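Local coordinates for SusD superfamily protein (Bacteroides thetaiotaomicron VPI-5482, PDB 3HDX), which probably binds polysaccharide at the outer membrane for carbohydrate uptake, as other members of the SusD family do, at residues 13-18 against 180-185; 165-170 against 198-203; 259-264 against 356-361; 276-281 against 352-357. All coordinates share one frame; numbering follows the deposited sequence. Where two conformers were deposited one is given.

Contact 1: 13-18 against 180-185. With EDO (1,2-ethanediol), chain L; EDO (1,2-ethanediol), chain B.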
# COMPACT_ATOMS: atom_id res chain seq x y z
N ASP A 13 14.11 -4.52 25.54
CA ASP A 13 12.94 -3.64 25.70
C ASP A 13 12.71 -2.79 24.43
O ASP A 13 11.56 -2.69 23.95
CB ASP A 13 13.09 -2.69 26.92
CG ASP A 13 13.05 -3.41 28.26
OD1 ASP A 13 12.37 -4.46 28.37
OD2 ASP A 13 13.64 -2.86 29.23
N THR A 14 13.77 -2.18 23.89
CA THR A 14 13.63 -1.33 22.69
C THR A 14 13.31 -2.18 21.49
O THR A 14 12.47 -1.79 20.67
CB THR A 14 14.85 -0.40 22.42
OG1 THR A 14 16.08 -1.16 22.28
CG2 THR A 14 14.99 0.54 23.59
N ARG A 15 13.93 -3.36 21.39
CA ARG A 15 13.63 -4.30 20.28
C ARG A 15 12.14 -4.63 20.29
O ARG A 15 11.47 -4.52 19.27
CB ARG A 15 14.43 -5.61 20.37
CG ARG A 15 14.27 -6.51 19.11
CD ARG A 15 14.57 -7.98 19.40
NE ARG A 15 13.63 -8.50 20.38
CZ ARG A 15 12.36 -8.79 20.12
NH1 ARG A 15 11.90 -8.67 18.89
NH2 ARG A 15 11.55 -9.22 21.07
N SER A 16 11.61 -5.01 21.45
CA SER A 16 10.21 -5.38 21.57
C SER A 16 9.26 -4.22 21.18
O SER A 16 8.29 -4.42 20.44
CB SER A 16 9.91 -5.91 22.98
OG SER A 16 8.53 -6.23 23.07
N ALA A 17 9.59 -3.01 21.63
CA ALA A 17 8.78 -1.83 21.33
C ALA A 17 8.83 -1.51 19.83
O ALA A 17 7.81 -1.16 19.23
CB ALA A 17 9.23 -0.61 22.16
N LEU A 18 10.01 -1.61 19.22
CA LEU A 18 10.16 -1.34 17.78
C LEU A 18 9.28 -2.33 17.00
O LEU A 18 8.49 -1.95 16.12
CB LEU A 18 11.63 -1.48 17.32
CG LEU A 18 11.87 -1.35 15.82
CD1 LEU A 18 11.42 0.04 15.32
CD2 LEU A 18 13.36 -1.68 15.47
N LEU A 180 25.85 -7.28 14.05
CA LEU A 180 24.47 -7.67 13.80
C LEU A 180 23.48 -6.60 14.23
O LEU A 180 23.76 -5.80 15.12
CB LEU A 180 24.13 -9.01 14.48
CG LEU A 180 24.95 -10.26 14.04
CD1 LEU A 180 24.63 -11.46 14.91
CD2 LEU A 180 24.75 -10.59 12.55
N TYR A 181 22.34 -6.56 13.55
CA TYR A 181 21.25 -5.65 13.92
C TYR A 181 20.18 -6.53 14.54
O TYR A 181 19.57 -7.34 13.86
CB TYR A 181 20.73 -4.86 12.72
CG TYR A 181 19.59 -3.95 13.10
CD1 TYR A 181 19.81 -2.77 13.82
CD2 TYR A 181 18.27 -4.29 12.77
CE1 TYR A 181 18.72 -1.92 14.18
CE2 TYR A 181 17.19 -3.47 13.14
CZ TYR A 181 17.41 -2.31 13.84
OH TYR A 181 16.32 -1.55 14.21
N TYR A 182 19.98 -6.39 15.86
CA TYR A 182 19.05 -7.22 16.58
C TYR A 182 19.16 -8.72 16.19
O TYR A 182 18.14 -9.40 15.92
CB TYR A 182 17.64 -6.68 16.43
CG TYR A 182 17.37 -5.40 17.21
CD1 TYR A 182 17.66 -5.29 18.58
CD2 TYR A 182 16.73 -4.32 16.60
CE1 TYR A 182 17.36 -4.13 19.29
CE2 TYR A 182 16.41 -3.15 17.32
CZ TYR A 182 16.74 -3.07 18.68
OH TYR A 182 16.45 -1.96 19.41
N GLY A 183 20.42 -9.19 16.16
CA GLY A 183 20.71 -10.61 15.91
C GLY A 183 20.80 -11.14 14.50
O GLY A 183 21.12 -12.29 14.32
N SER A 184 20.49 -10.31 13.50
CA SER A 184 20.49 -10.69 12.10
C SER A 184 21.12 -9.60 11.24
O SER A 184 21.43 -8.51 11.72
CB SER A 184 19.06 -11.00 11.65
OG SER A 184 18.51 -12.14 12.30
N TYR A 185 21.37 -9.90 9.96
CA TYR A 185 21.92 -8.90 9.08
C TYR A 185 21.57 -9.12 7.62
O TYR A 185 21.20 -10.21 7.23
CB TYR A 185 23.44 -8.81 9.20
CG TYR A 185 24.21 -9.88 8.49
CD1 TYR A 185 24.30 -11.17 9.03
CD2 TYR A 185 24.89 -9.61 7.28
CE1 TYR A 185 25.06 -12.17 8.39
CE2 TYR A 185 25.63 -10.61 6.63
CZ TYR A 185 25.71 -11.89 7.20
OH TYR A 185 26.43 -12.89 6.58
C1 EDO L . 22.06 -15.00 12.91
O1 EDO L . 20.73 -14.52 12.63
C2 EDO L . 22.87 -15.16 11.63
O2 EDO L . 23.21 -13.86 11.13
C1 EDO B . 14.08 -11.95 11.94
O1 EDO B . 13.38 -12.42 10.77
C2 EDO B . 15.44 -11.47 11.47
O2 EDO B . 16.22 -12.54 10.93

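Contact 2: 165-170 against 198-203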
# COMPACT_ATOMS: atom_id res chain seq x y z
N THR A 165 13.73 13.51 7.07
CA THR A 165 14.57 13.40 8.29
C THR A 165 14.93 11.93 8.55
O THR A 165 16.13 11.60 8.74
CB THR A 165 13.88 14.03 9.50
OG1 THR A 165 13.77 15.43 9.26
CG2 THR A 165 14.63 13.80 10.79
N ALA A 166 13.94 11.04 8.45
CA ALA A 166 14.18 9.58 8.68
C ALA A 166 15.23 9.02 7.70
O ALA A 166 16.08 8.23 8.09
CB ALA A 166 12.90 8.76 8.58
N ILE A 167 15.16 9.47 6.44
CA ILE A 167 16.05 9.01 5.35
C ILE A 167 17.53 9.25 5.71
O ILE A 167 18.38 8.49 5.31
CB ILE A 167 15.64 9.68 4.00
CG1 ILE A 167 14.41 8.92 3.45
CG2 ILE A 167 16.82 9.73 2.98
CD1 ILE A 167 13.63 9.66 2.34
N GLU A 168 17.82 10.31 6.46
CA GLU A 168 19.22 10.58 6.85
C GLU A 168 19.82 9.42 7.65
O GLU A 168 21.04 9.17 7.57
CB GLU A 168 19.35 11.94 7.54
CG GLU A 168 19.10 13.06 6.53
CD GLU A 168 20.09 12.98 5.36
OE1 GLU A 168 21.30 13.27 5.60
OE2 GLU A 168 19.68 12.59 4.22
N ASP A 169 18.99 8.69 8.41
CA ASP A 169 19.43 7.57 9.25
C ASP A 169 18.99 6.17 8.83
O ASP A 169 19.54 5.20 9.35
CB ASP A 169 19.03 7.81 10.72
CG ASP A 169 19.78 8.97 11.34
OD1 ASP A 169 20.98 9.10 11.08
OD2 ASP A 169 19.17 9.72 12.13
N LEU A 170 18.06 6.04 7.88
CA LEU A 170 17.64 4.72 7.42
C LEU A 170 18.68 4.16 6.46
O LEU A 170 19.01 4.83 5.48
CB LEU A 170 16.31 4.76 6.67
CG LEU A 170 15.05 5.05 7.48
CD1 LEU A 170 13.90 5.50 6.50
CD2 LEU A 170 14.69 3.85 8.37
N SER A 198 12.16 2.36 1.16
CA SER A 198 10.77 2.33 1.67
C SER A 198 10.31 3.78 1.93
O SER A 198 9.23 4.20 1.50
CB SER A 198 10.68 1.54 2.98
OG SER A 198 11.31 0.27 2.89
N ALA A 199 11.15 4.56 2.61
CA ALA A 199 10.81 5.98 2.91
C ALA A 199 10.65 6.80 1.63
O ALA A 199 9.70 7.57 1.49
CB ALA A 199 11.84 6.61 3.85
N TYR A 200 11.60 6.64 0.71
CA TYR A 200 11.47 7.32 -0.60
C TYR A 200 10.18 6.96 -1.34
O TYR A 200 9.62 7.81 -2.02
CB TYR A 200 12.70 7.11 -1.50
CG TYR A 200 13.87 8.01 -1.20
CD1 TYR A 200 13.82 9.36 -1.52
CD2 TYR A 200 15.03 7.53 -0.61
CE1 TYR A 200 14.90 10.21 -1.28
CE2 TYR A 200 16.14 8.37 -0.40
CZ TYR A 200 16.07 9.69 -0.71
OH TYR A 200 17.11 10.54 -0.49
N SER A 201 9.73 5.72 -1.20
CA SER A 201 8.51 5.27 -1.87
C SER A 201 7.29 5.98 -1.32
O SER A 201 6.39 6.34 -2.09
CB SER A 201 8.33 3.73 -1.82
OG SER A 201 7.84 3.26 -0.58
N VAL A 202 7.27 6.22 -0.01
CA VAL A 202 6.18 6.96 0.61
C VAL A 202 6.23 8.40 0.09
O VAL A 202 5.19 8.97 -0.22
CB VAL A 202 6.16 6.84 2.17
CG1 VAL A 202 4.95 7.58 2.74
CG2 VAL A 202 6.16 5.37 2.59
N LEU A 203 7.43 9.01 0.08
CA LEU A 203 7.58 10.38 -0.48
C LEU A 203 7.06 10.46 -1.90
O LEU A 203 6.30 11.37 -2.23
CB LEU A 203 9.04 10.87 -0.43
CG LEU A 203 9.56 11.32 0.93
CD1 LEU A 203 11.06 11.55 0.80
CD2 LEU A 203 8.88 12.61 1.34

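Contact 3: 259-264 against 356-361. With EDO (1,2-ethanediol), chain I.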
# COMPACT_ATOMS: atom_id res chain seq x y z
N LEU A 259 8.25 -1.86 0.28
CA LEU A 259 7.55 -1.54 1.53
C LEU A 259 6.41 -2.53 1.69
O LEU A 259 5.53 -2.64 0.80
CB LEU A 259 7.04 -0.09 1.54
CG LEU A 259 6.63 0.53 2.89
CD1 LEU A 259 6.51 2.05 2.71
CD2 LEU A 259 5.37 -0.02 3.48
N GLY A 260 6.41 -3.26 2.80
CA GLY A 260 5.34 -4.19 3.08
C GLY A 260 5.32 -4.60 4.52
O GLY A 260 6.15 -4.12 5.30
N PHE A 261 4.33 -5.44 4.88
CA PHE A 261 4.12 -5.90 6.26
C PHE A 261 3.84 -7.38 6.23
O PHE A 261 3.01 -7.86 5.44
CB PHE A 261 2.97 -5.15 6.93
CG PHE A 261 3.20 -3.68 6.96
CD1 PHE A 261 3.95 -3.11 7.98
CD2 PHE A 261 2.76 -2.88 5.91
CE1 PHE A 261 4.28 -1.73 7.94
CE2 PHE A 261 3.07 -1.50 5.88
CZ PHE A 261 3.82 -0.94 6.91
N ASN A 262 4.57 -8.11 7.06
CA ASN A 262 4.54 -9.56 7.06
C ASN A 262 3.83 -10.14 8.28
O ASN A 262 3.81 -9.52 9.35
CB ASN A 262 5.98 -10.09 7.05
CG ASN A 262 6.83 -9.42 6.01
OD1 ASN A 262 6.38 -9.20 4.88
ND2 ASN A 262 8.03 -9.01 6.40
N PHE A 263 3.37 -11.37 8.14
CA PHE A 263 2.64 -12.03 9.24
C PHE A 263 3.43 -13.22 9.81
O PHE A 263 4.02 -13.98 9.02
CB PHE A 263 1.28 -12.44 8.71
CG PHE A 263 0.41 -11.25 8.36
CD1 PHE A 263 0.63 -10.52 7.16
CD2 PHE A 263 -0.61 -10.83 9.24
CE1 PHE A 263 -0.14 -9.43 6.83
CE2 PHE A 263 -1.42 -9.71 8.91
CZ PHE A 263 -1.19 -9.02 7.71
N ALA A 264 3.46 -13.35 11.15
CA ALA A 264 4.17 -14.44 11.89
C ALA A 264 3.19 -15.33 12.67
O ALA A 264 2.53 -14.86 13.61
CB ALA A 264 5.25 -13.87 12.84
N SER A 356 -0.03 -14.34 3.70
CA SER A 356 0.38 -13.33 2.74
C SER A 356 0.75 -11.99 3.36
O SER A 356 0.05 -11.48 4.23
CB SER A 356 -0.74 -13.07 1.73
OG SER A 356 -1.97 -12.86 2.36
N SER A 357 1.85 -11.44 2.86
CA SER A 357 2.29 -10.11 3.25
C SER A 357 1.47 -9.07 2.50
O SER A 357 1.04 -9.29 1.35
CB SER A 357 3.75 -9.86 2.84
OG SER A 357 4.68 -10.69 3.49
N ILE A 358 1.28 -7.94 3.16
CA ILE A 358 0.85 -6.72 2.50
C ILE A 358 2.07 -6.19 1.72
O ILE A 358 3.18 -6.08 2.28
CB ILE A 358 0.35 -5.67 3.50
CG1 ILE A 358 -0.92 -6.12 4.20
CG2 ILE A 358 0.16 -4.30 2.80
CD1 ILE A 358 -1.22 -5.34 5.46
N VAL A 359 1.87 -5.91 0.43
CA VAL A 359 2.91 -5.32 -0.41
C VAL A 359 2.43 -3.94 -0.81
O VAL A 359 1.60 -3.78 -1.71
CB VAL A 359 3.26 -6.16 -1.62
CG1 VAL A 359 4.32 -5.43 -2.48
CG2 VAL A 359 3.71 -7.60 -1.17
N PHE A 360 2.91 -2.93 -0.07
CA PHE A 360 2.53 -1.58 -0.39
C PHE A 360 3.09 -1.16 -1.72
O PHE A 360 2.39 -0.55 -2.52
CB PHE A 360 2.89 -0.60 0.73
CG PHE A 360 2.58 0.81 0.39
CD1 PHE A 360 1.26 1.30 0.45
CD2 PHE A 360 3.57 1.67 -0.06
CE1 PHE A 360 1.00 2.65 0.09
CE2 PHE A 360 3.27 2.99 -0.40
CZ PHE A 360 2.00 3.45 -0.35
N THR A 361 4.37 -1.45 -1.94
CA THR A 361 5.03 -1.12 -3.19
C THR A 361 6.17 -2.07 -3.51
O THR A 361 6.70 -2.79 -2.67
CB THR A 361 5.52 0.35 -3.20
OG1 THR A 361 5.92 0.72 -4.54
CG2 THR A 361 6.66 0.61 -2.22
C1 EDO I . 9.47 -3.36 4.83
O1 EDO I . 8.57 -2.36 4.52
C2 EDO I . 10.16 -3.87 3.61
O2 EDO I . 9.25 -4.71 2.88
O HOH W 1 3.67 -12.35 5.46

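Contact 4: 276-281 against 352-357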
# COMPACT_ATOMS: atom_id res chain seq x y z
N LEU A 276 -6.06 -10.78 1.81
CA LEU A 276 -6.96 -10.74 0.65
C LEU A 276 -7.63 -12.09 0.42
O LEU A 276 -8.79 -12.14 0.02
CB LEU A 276 -6.22 -10.35 -0.65
CG LEU A 276 -7.05 -10.30 -1.94
CD1 LEU A 276 -8.17 -9.22 -1.82
CD2 LEU A 276 -6.19 -10.07 -3.17
N GLU A 277 -6.87 -13.15 0.62
CA GLU A 277 -7.39 -14.52 0.46
C GLU A 277 -8.71 -14.80 1.18
O GLU A 277 -9.49 -15.61 0.73
CB GLU A 277 -6.37 -15.57 0.94
CG GLU A 277 -5.07 -15.65 0.17
CD GLU A 277 -3.94 -14.84 0.76
OE1 GLU A 277 -4.17 -13.77 1.35
OE2 GLU A 277 -2.79 -15.26 0.62
N GLN A 278 -8.94 -14.15 2.32
CA GLN A 278 -10.22 -14.28 3.03
C GLN A 278 -11.41 -13.89 2.12
O GLN A 278 -12.50 -14.53 2.15
CB GLN A 278 -10.23 -13.45 4.31
CG GLN A 278 -9.26 -13.97 5.35
CD GLN A 278 -8.97 -13.02 6.52
OE1 GLN A 278 -9.27 -11.82 6.47
NE2 GLN A 278 -8.33 -13.56 7.60
N LEU A 279 -11.18 -12.86 1.29
CA LEU A 279 -12.17 -12.37 0.37
C LEU A 279 -12.18 -13.06 -0.99
O LEU A 279 -13.23 -13.15 -1.61
CB LEU A 279 -11.98 -10.84 0.15
CG LEU A 279 -12.17 -9.93 1.38
CD1 LEU A 279 -11.65 -8.51 1.08
CD2 LEU A 279 -13.63 -9.93 1.84
N THR A 280 -11.03 -13.55 -1.45
CA THR A 280 -10.92 -14.07 -2.82
C THR A 280 -10.89 -15.56 -2.99
O THR A 280 -11.35 -16.04 -4.02
CB THR A 280 -9.66 -13.47 -3.50
OG1 THR A 280 -8.50 -13.80 -2.72
CG2 THR A 280 -9.82 -11.93 -3.72
N LEU A 281 -10.33 -16.31 -2.05
CA LEU A 281 -10.17 -17.74 -2.28
C LEU A 281 -11.41 -18.57 -2.01
O LEU A 281 -12.23 -18.26 -1.15
CB LEU A 281 -8.95 -18.29 -1.56
CG LEU A 281 -7.57 -17.69 -1.90
CD1 LEU A 281 -6.40 -18.60 -1.39
CD2 LEU A 281 -7.38 -17.37 -3.45
N GLY A 352 -9.88 -20.87 6.18
CA GLY A 352 -8.43 -21.14 6.15
C GLY A 352 -7.58 -20.13 6.91
O GLY A 352 -8.11 -19.14 7.45
N VAL A 353 -6.28 -20.41 6.97
CA VAL A 353 -5.27 -19.55 7.63
C VAL A 353 -4.28 -19.17 6.54
O VAL A 353 -3.77 -20.02 5.80
CB VAL A 353 -4.57 -20.26 8.82
CG1 VAL A 353 -3.48 -19.40 9.44
CG2 VAL A 353 -5.62 -20.62 9.89
N PHE A 354 -4.03 -17.87 6.42
CA PHE A 354 -3.21 -17.32 5.37
C PHE A 354 -1.99 -16.60 5.92
O PHE A 354 -2.03 -16.09 7.03
CB PHE A 354 -4.05 -16.36 4.54
CG PHE A 354 -5.31 -16.98 4.05
CD1 PHE A 354 -5.24 -18.02 3.12
CD2 PHE A 354 -6.57 -16.60 4.57
CE1 PHE A 354 -6.42 -18.66 2.68
CE2 PHE A 354 -7.73 -17.22 4.12
CZ PHE A 354 -7.67 -18.26 3.18
N GLY A 355 -0.92 -16.56 5.12
CA GLY A 355 0.35 -15.94 5.51
C GLY A 355 0.82 -14.82 4.61
O GLY A 355 1.96 -14.40 4.73
N SER A 356 -0.03 -14.34 3.70
CA SER A 356 0.38 -13.33 2.74
C SER A 356 0.75 -11.99 3.36
O SER A 356 0.05 -11.48 4.23
CB SER A 356 -0.74 -13.07 1.73
OG SER A 356 -1.97 -12.86 2.36
N SER A 357 1.85 -11.44 2.86
CA SER A 357 2.29 -10.11 3.25
C SER A 357 1.47 -9.07 2.50
O SER A 357 1.04 -9.29 1.35
CB SER A 357 3.75 -9.86 2.84
OG SER A 357 4.68 -10.69 3.49
O HOH W 2 -3.11 -10.46 1.82
O HOH W 3 -8.61 -16.51 7.80

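Contact 1: 13-18 against 180-185
A tyrosine with left-handed backbone angles is the odd feature here: Y182, at phi 44° and psi 47°, is the second residue of a type I' beta turn running from Y181 to S184. The loop 180-185 carries this turn to the side of helix 11-30, in the helical SusD fold. Two backbone bonds close it, Y181 N giving to S184 O at 2.8 Å and S184 N returning to Y181 O at 3.1 Å. From this turn the Y182 ring reaches out to the helix, and the aliphatic part of R15 lies over one of its faces, CG 3.8 Å from the ring centroid in a CH-pi contact. The R15 guanidinium does not stack: the chain bends at chi3, so that its plane stands 85° from the ring and its end forms a salt bridge with E12. At the ring edge, T14 OG1 sits 3.0 Å from Y182 OH, the two side chains crossing nearly at right angles. Both tyrosine hydroxyls are hydrogen-bonded to the carboxylate of D110 on helix 104-129, Y181 to OD1 and Y182 to OD2, so one acid ties the two rings to a third element. Y182 CD2 lies over a face of the Y181 ring, so neighbouring tyrosines pack on each other. L18, CG anti to its backbone N, meets Y181 tip to tip, with L18 CD2 3.2 Å from Y181 OH.

Contact 2: 165-170 against 198-203
This is apolar packing between two nearly antiparallel helices, 152-169 and 196-209, which follow each other in the chain across a long connection and lie in the helical, starch-binding-associated part of the SusD fold. The short segment axes come within 9.9 Å at 159°, and no hydrogen bond crosses between the segments. I167 does most of the work. Its two branches divide the task: CG1, anti to the carbonyl carbon, heads straight at the opposite helix, while CG2 stands above the plane of the Y200 ring just past its rim, 3.7 Å from Y200 CE2, on the side that also takes CD1. I167 CG1 presses on the A199 methyl, CB, at 3.5 Å, tighter than usual for two carbons. L170 brings CD1 to the same A199 methyl, also at 3.5 Å. At the far end I167 and L203 meet tip to tip, CD1 to CD1 at 3.5 Å. Outside the pair, K196 NZ is hydrogen-bonded to I167 O and L170 O, so a polar tie joins the same two helices near the end of 152-169. Y200 is reached across its ring face, where I167 CD1 stands 3.6 Å from the centroid and only 1° off the normal.

Contact 3: 259-264 against 356-361
Two hydrogen bonds grip S357 OG, just before the two-stranded antiparallel sheet of 259-261 and 358-361: it gives its proton to N262 OD1 at 2.7 Å, coming from above the amide plane, and takes one at 2.8 Å from a water that also accepts from F263 N. Within the sheet, L259 O accepts from T361 N at 3.2 Å and, weakly, from F360 N, a shared acceptor that marks a classic beta bulge. F360 takes helical angles (phi -67°, psi -46°), the added residue that shifts the register between L259 and G260. Its CB is thereby put beside L259 CD2, the two side chains running the same way. On the other side of the bulge, F261 and I358 form a regular hydrogen-bonded pair, each N to the other's O at 2.9 Å. Between them G260, having no side chain, lets I358 O approach its CA. Its own N and O face outward and bind O1 of an ethanediol, probably from the crystallisation liquor. R26 of helix 11-30 makes a cation-pi contact with the F263 ring, and F261 packs against the same helix. The F263 ring also meets the backbone just before strand 358-361, its CD1 3.1 Å from S356 O.

Contact 4: 276-281 against 352-357
Residues 276-280 make a single short helical turn, L276 O accepting from both L279 N and T280 N, and residues 352-357 run past it as irregular chain. The two backbones stay apart, nearest at E277 and F354 with 7.0 Å between CA atoms, so side chains must fill the gap. F354 does so: its ring is held between E277 on one face and its own chain on the other, where the carbonyl carbon of G352 lies off toward the rim. E277 CB stands over the middle of the ring, 3.4 Å from the centroid, a CH-pi contact. Beyond CG the glutamate bends at chi2 (95°), which brings its carboxylate within 15° of parallel to the ring and back toward S356. There S356 OG, in the crowded position between its N and carbonyl carbon, donates to the syn lone pair of E277 OE1 at 2.6 Å. The other oxygen, OE2, is hydrogen-bonded to I340 N, so both oxygens of this buried acid have partners, consistent with an ionised state. S356 OG also takes a proton from a water that accepts from L276 N, and is hydrogen-bonded to H275 ND1. Along the other edge of the contact, Q278 CG touches F354 CE2 at 3.8 Å, while a second water links Q278 NE2 to G352 O. L281 closes the far end with CD1 near F354 CE1. Strand 293-294 packs on L279 and T280, strand 334-335 on L276, T280 and L281, and the 352-357 chain hydrogen-bonds to I340 and Q342 before entering strand 358-361.

All four contacts are largely buried, but their depth differs: contact 3 lies about 9 Å from the chain's centre and contact 1 about 25 Å, measured from their own centres. Contacts 2 and 3 abut, V202 CG2 meeting L259 CD1 at 3.3 Å, so helix 196-209 packs on the small sheet. Contacts 3 and 4 overlap at S356 and S357, and S356 touches both 259-264 and 276-281. Helix 11-30 bears contact 1 and also touches F261 and F263 of contact 3. Chemistry follows place: apolar between the two segments of contact 2; mainly backbone bonds, with one side-chain bond, in contact 3; ring faces covered by aliphatic carbons in contacts 1 and 4, with a buried glutamate-serine bond in contact 4.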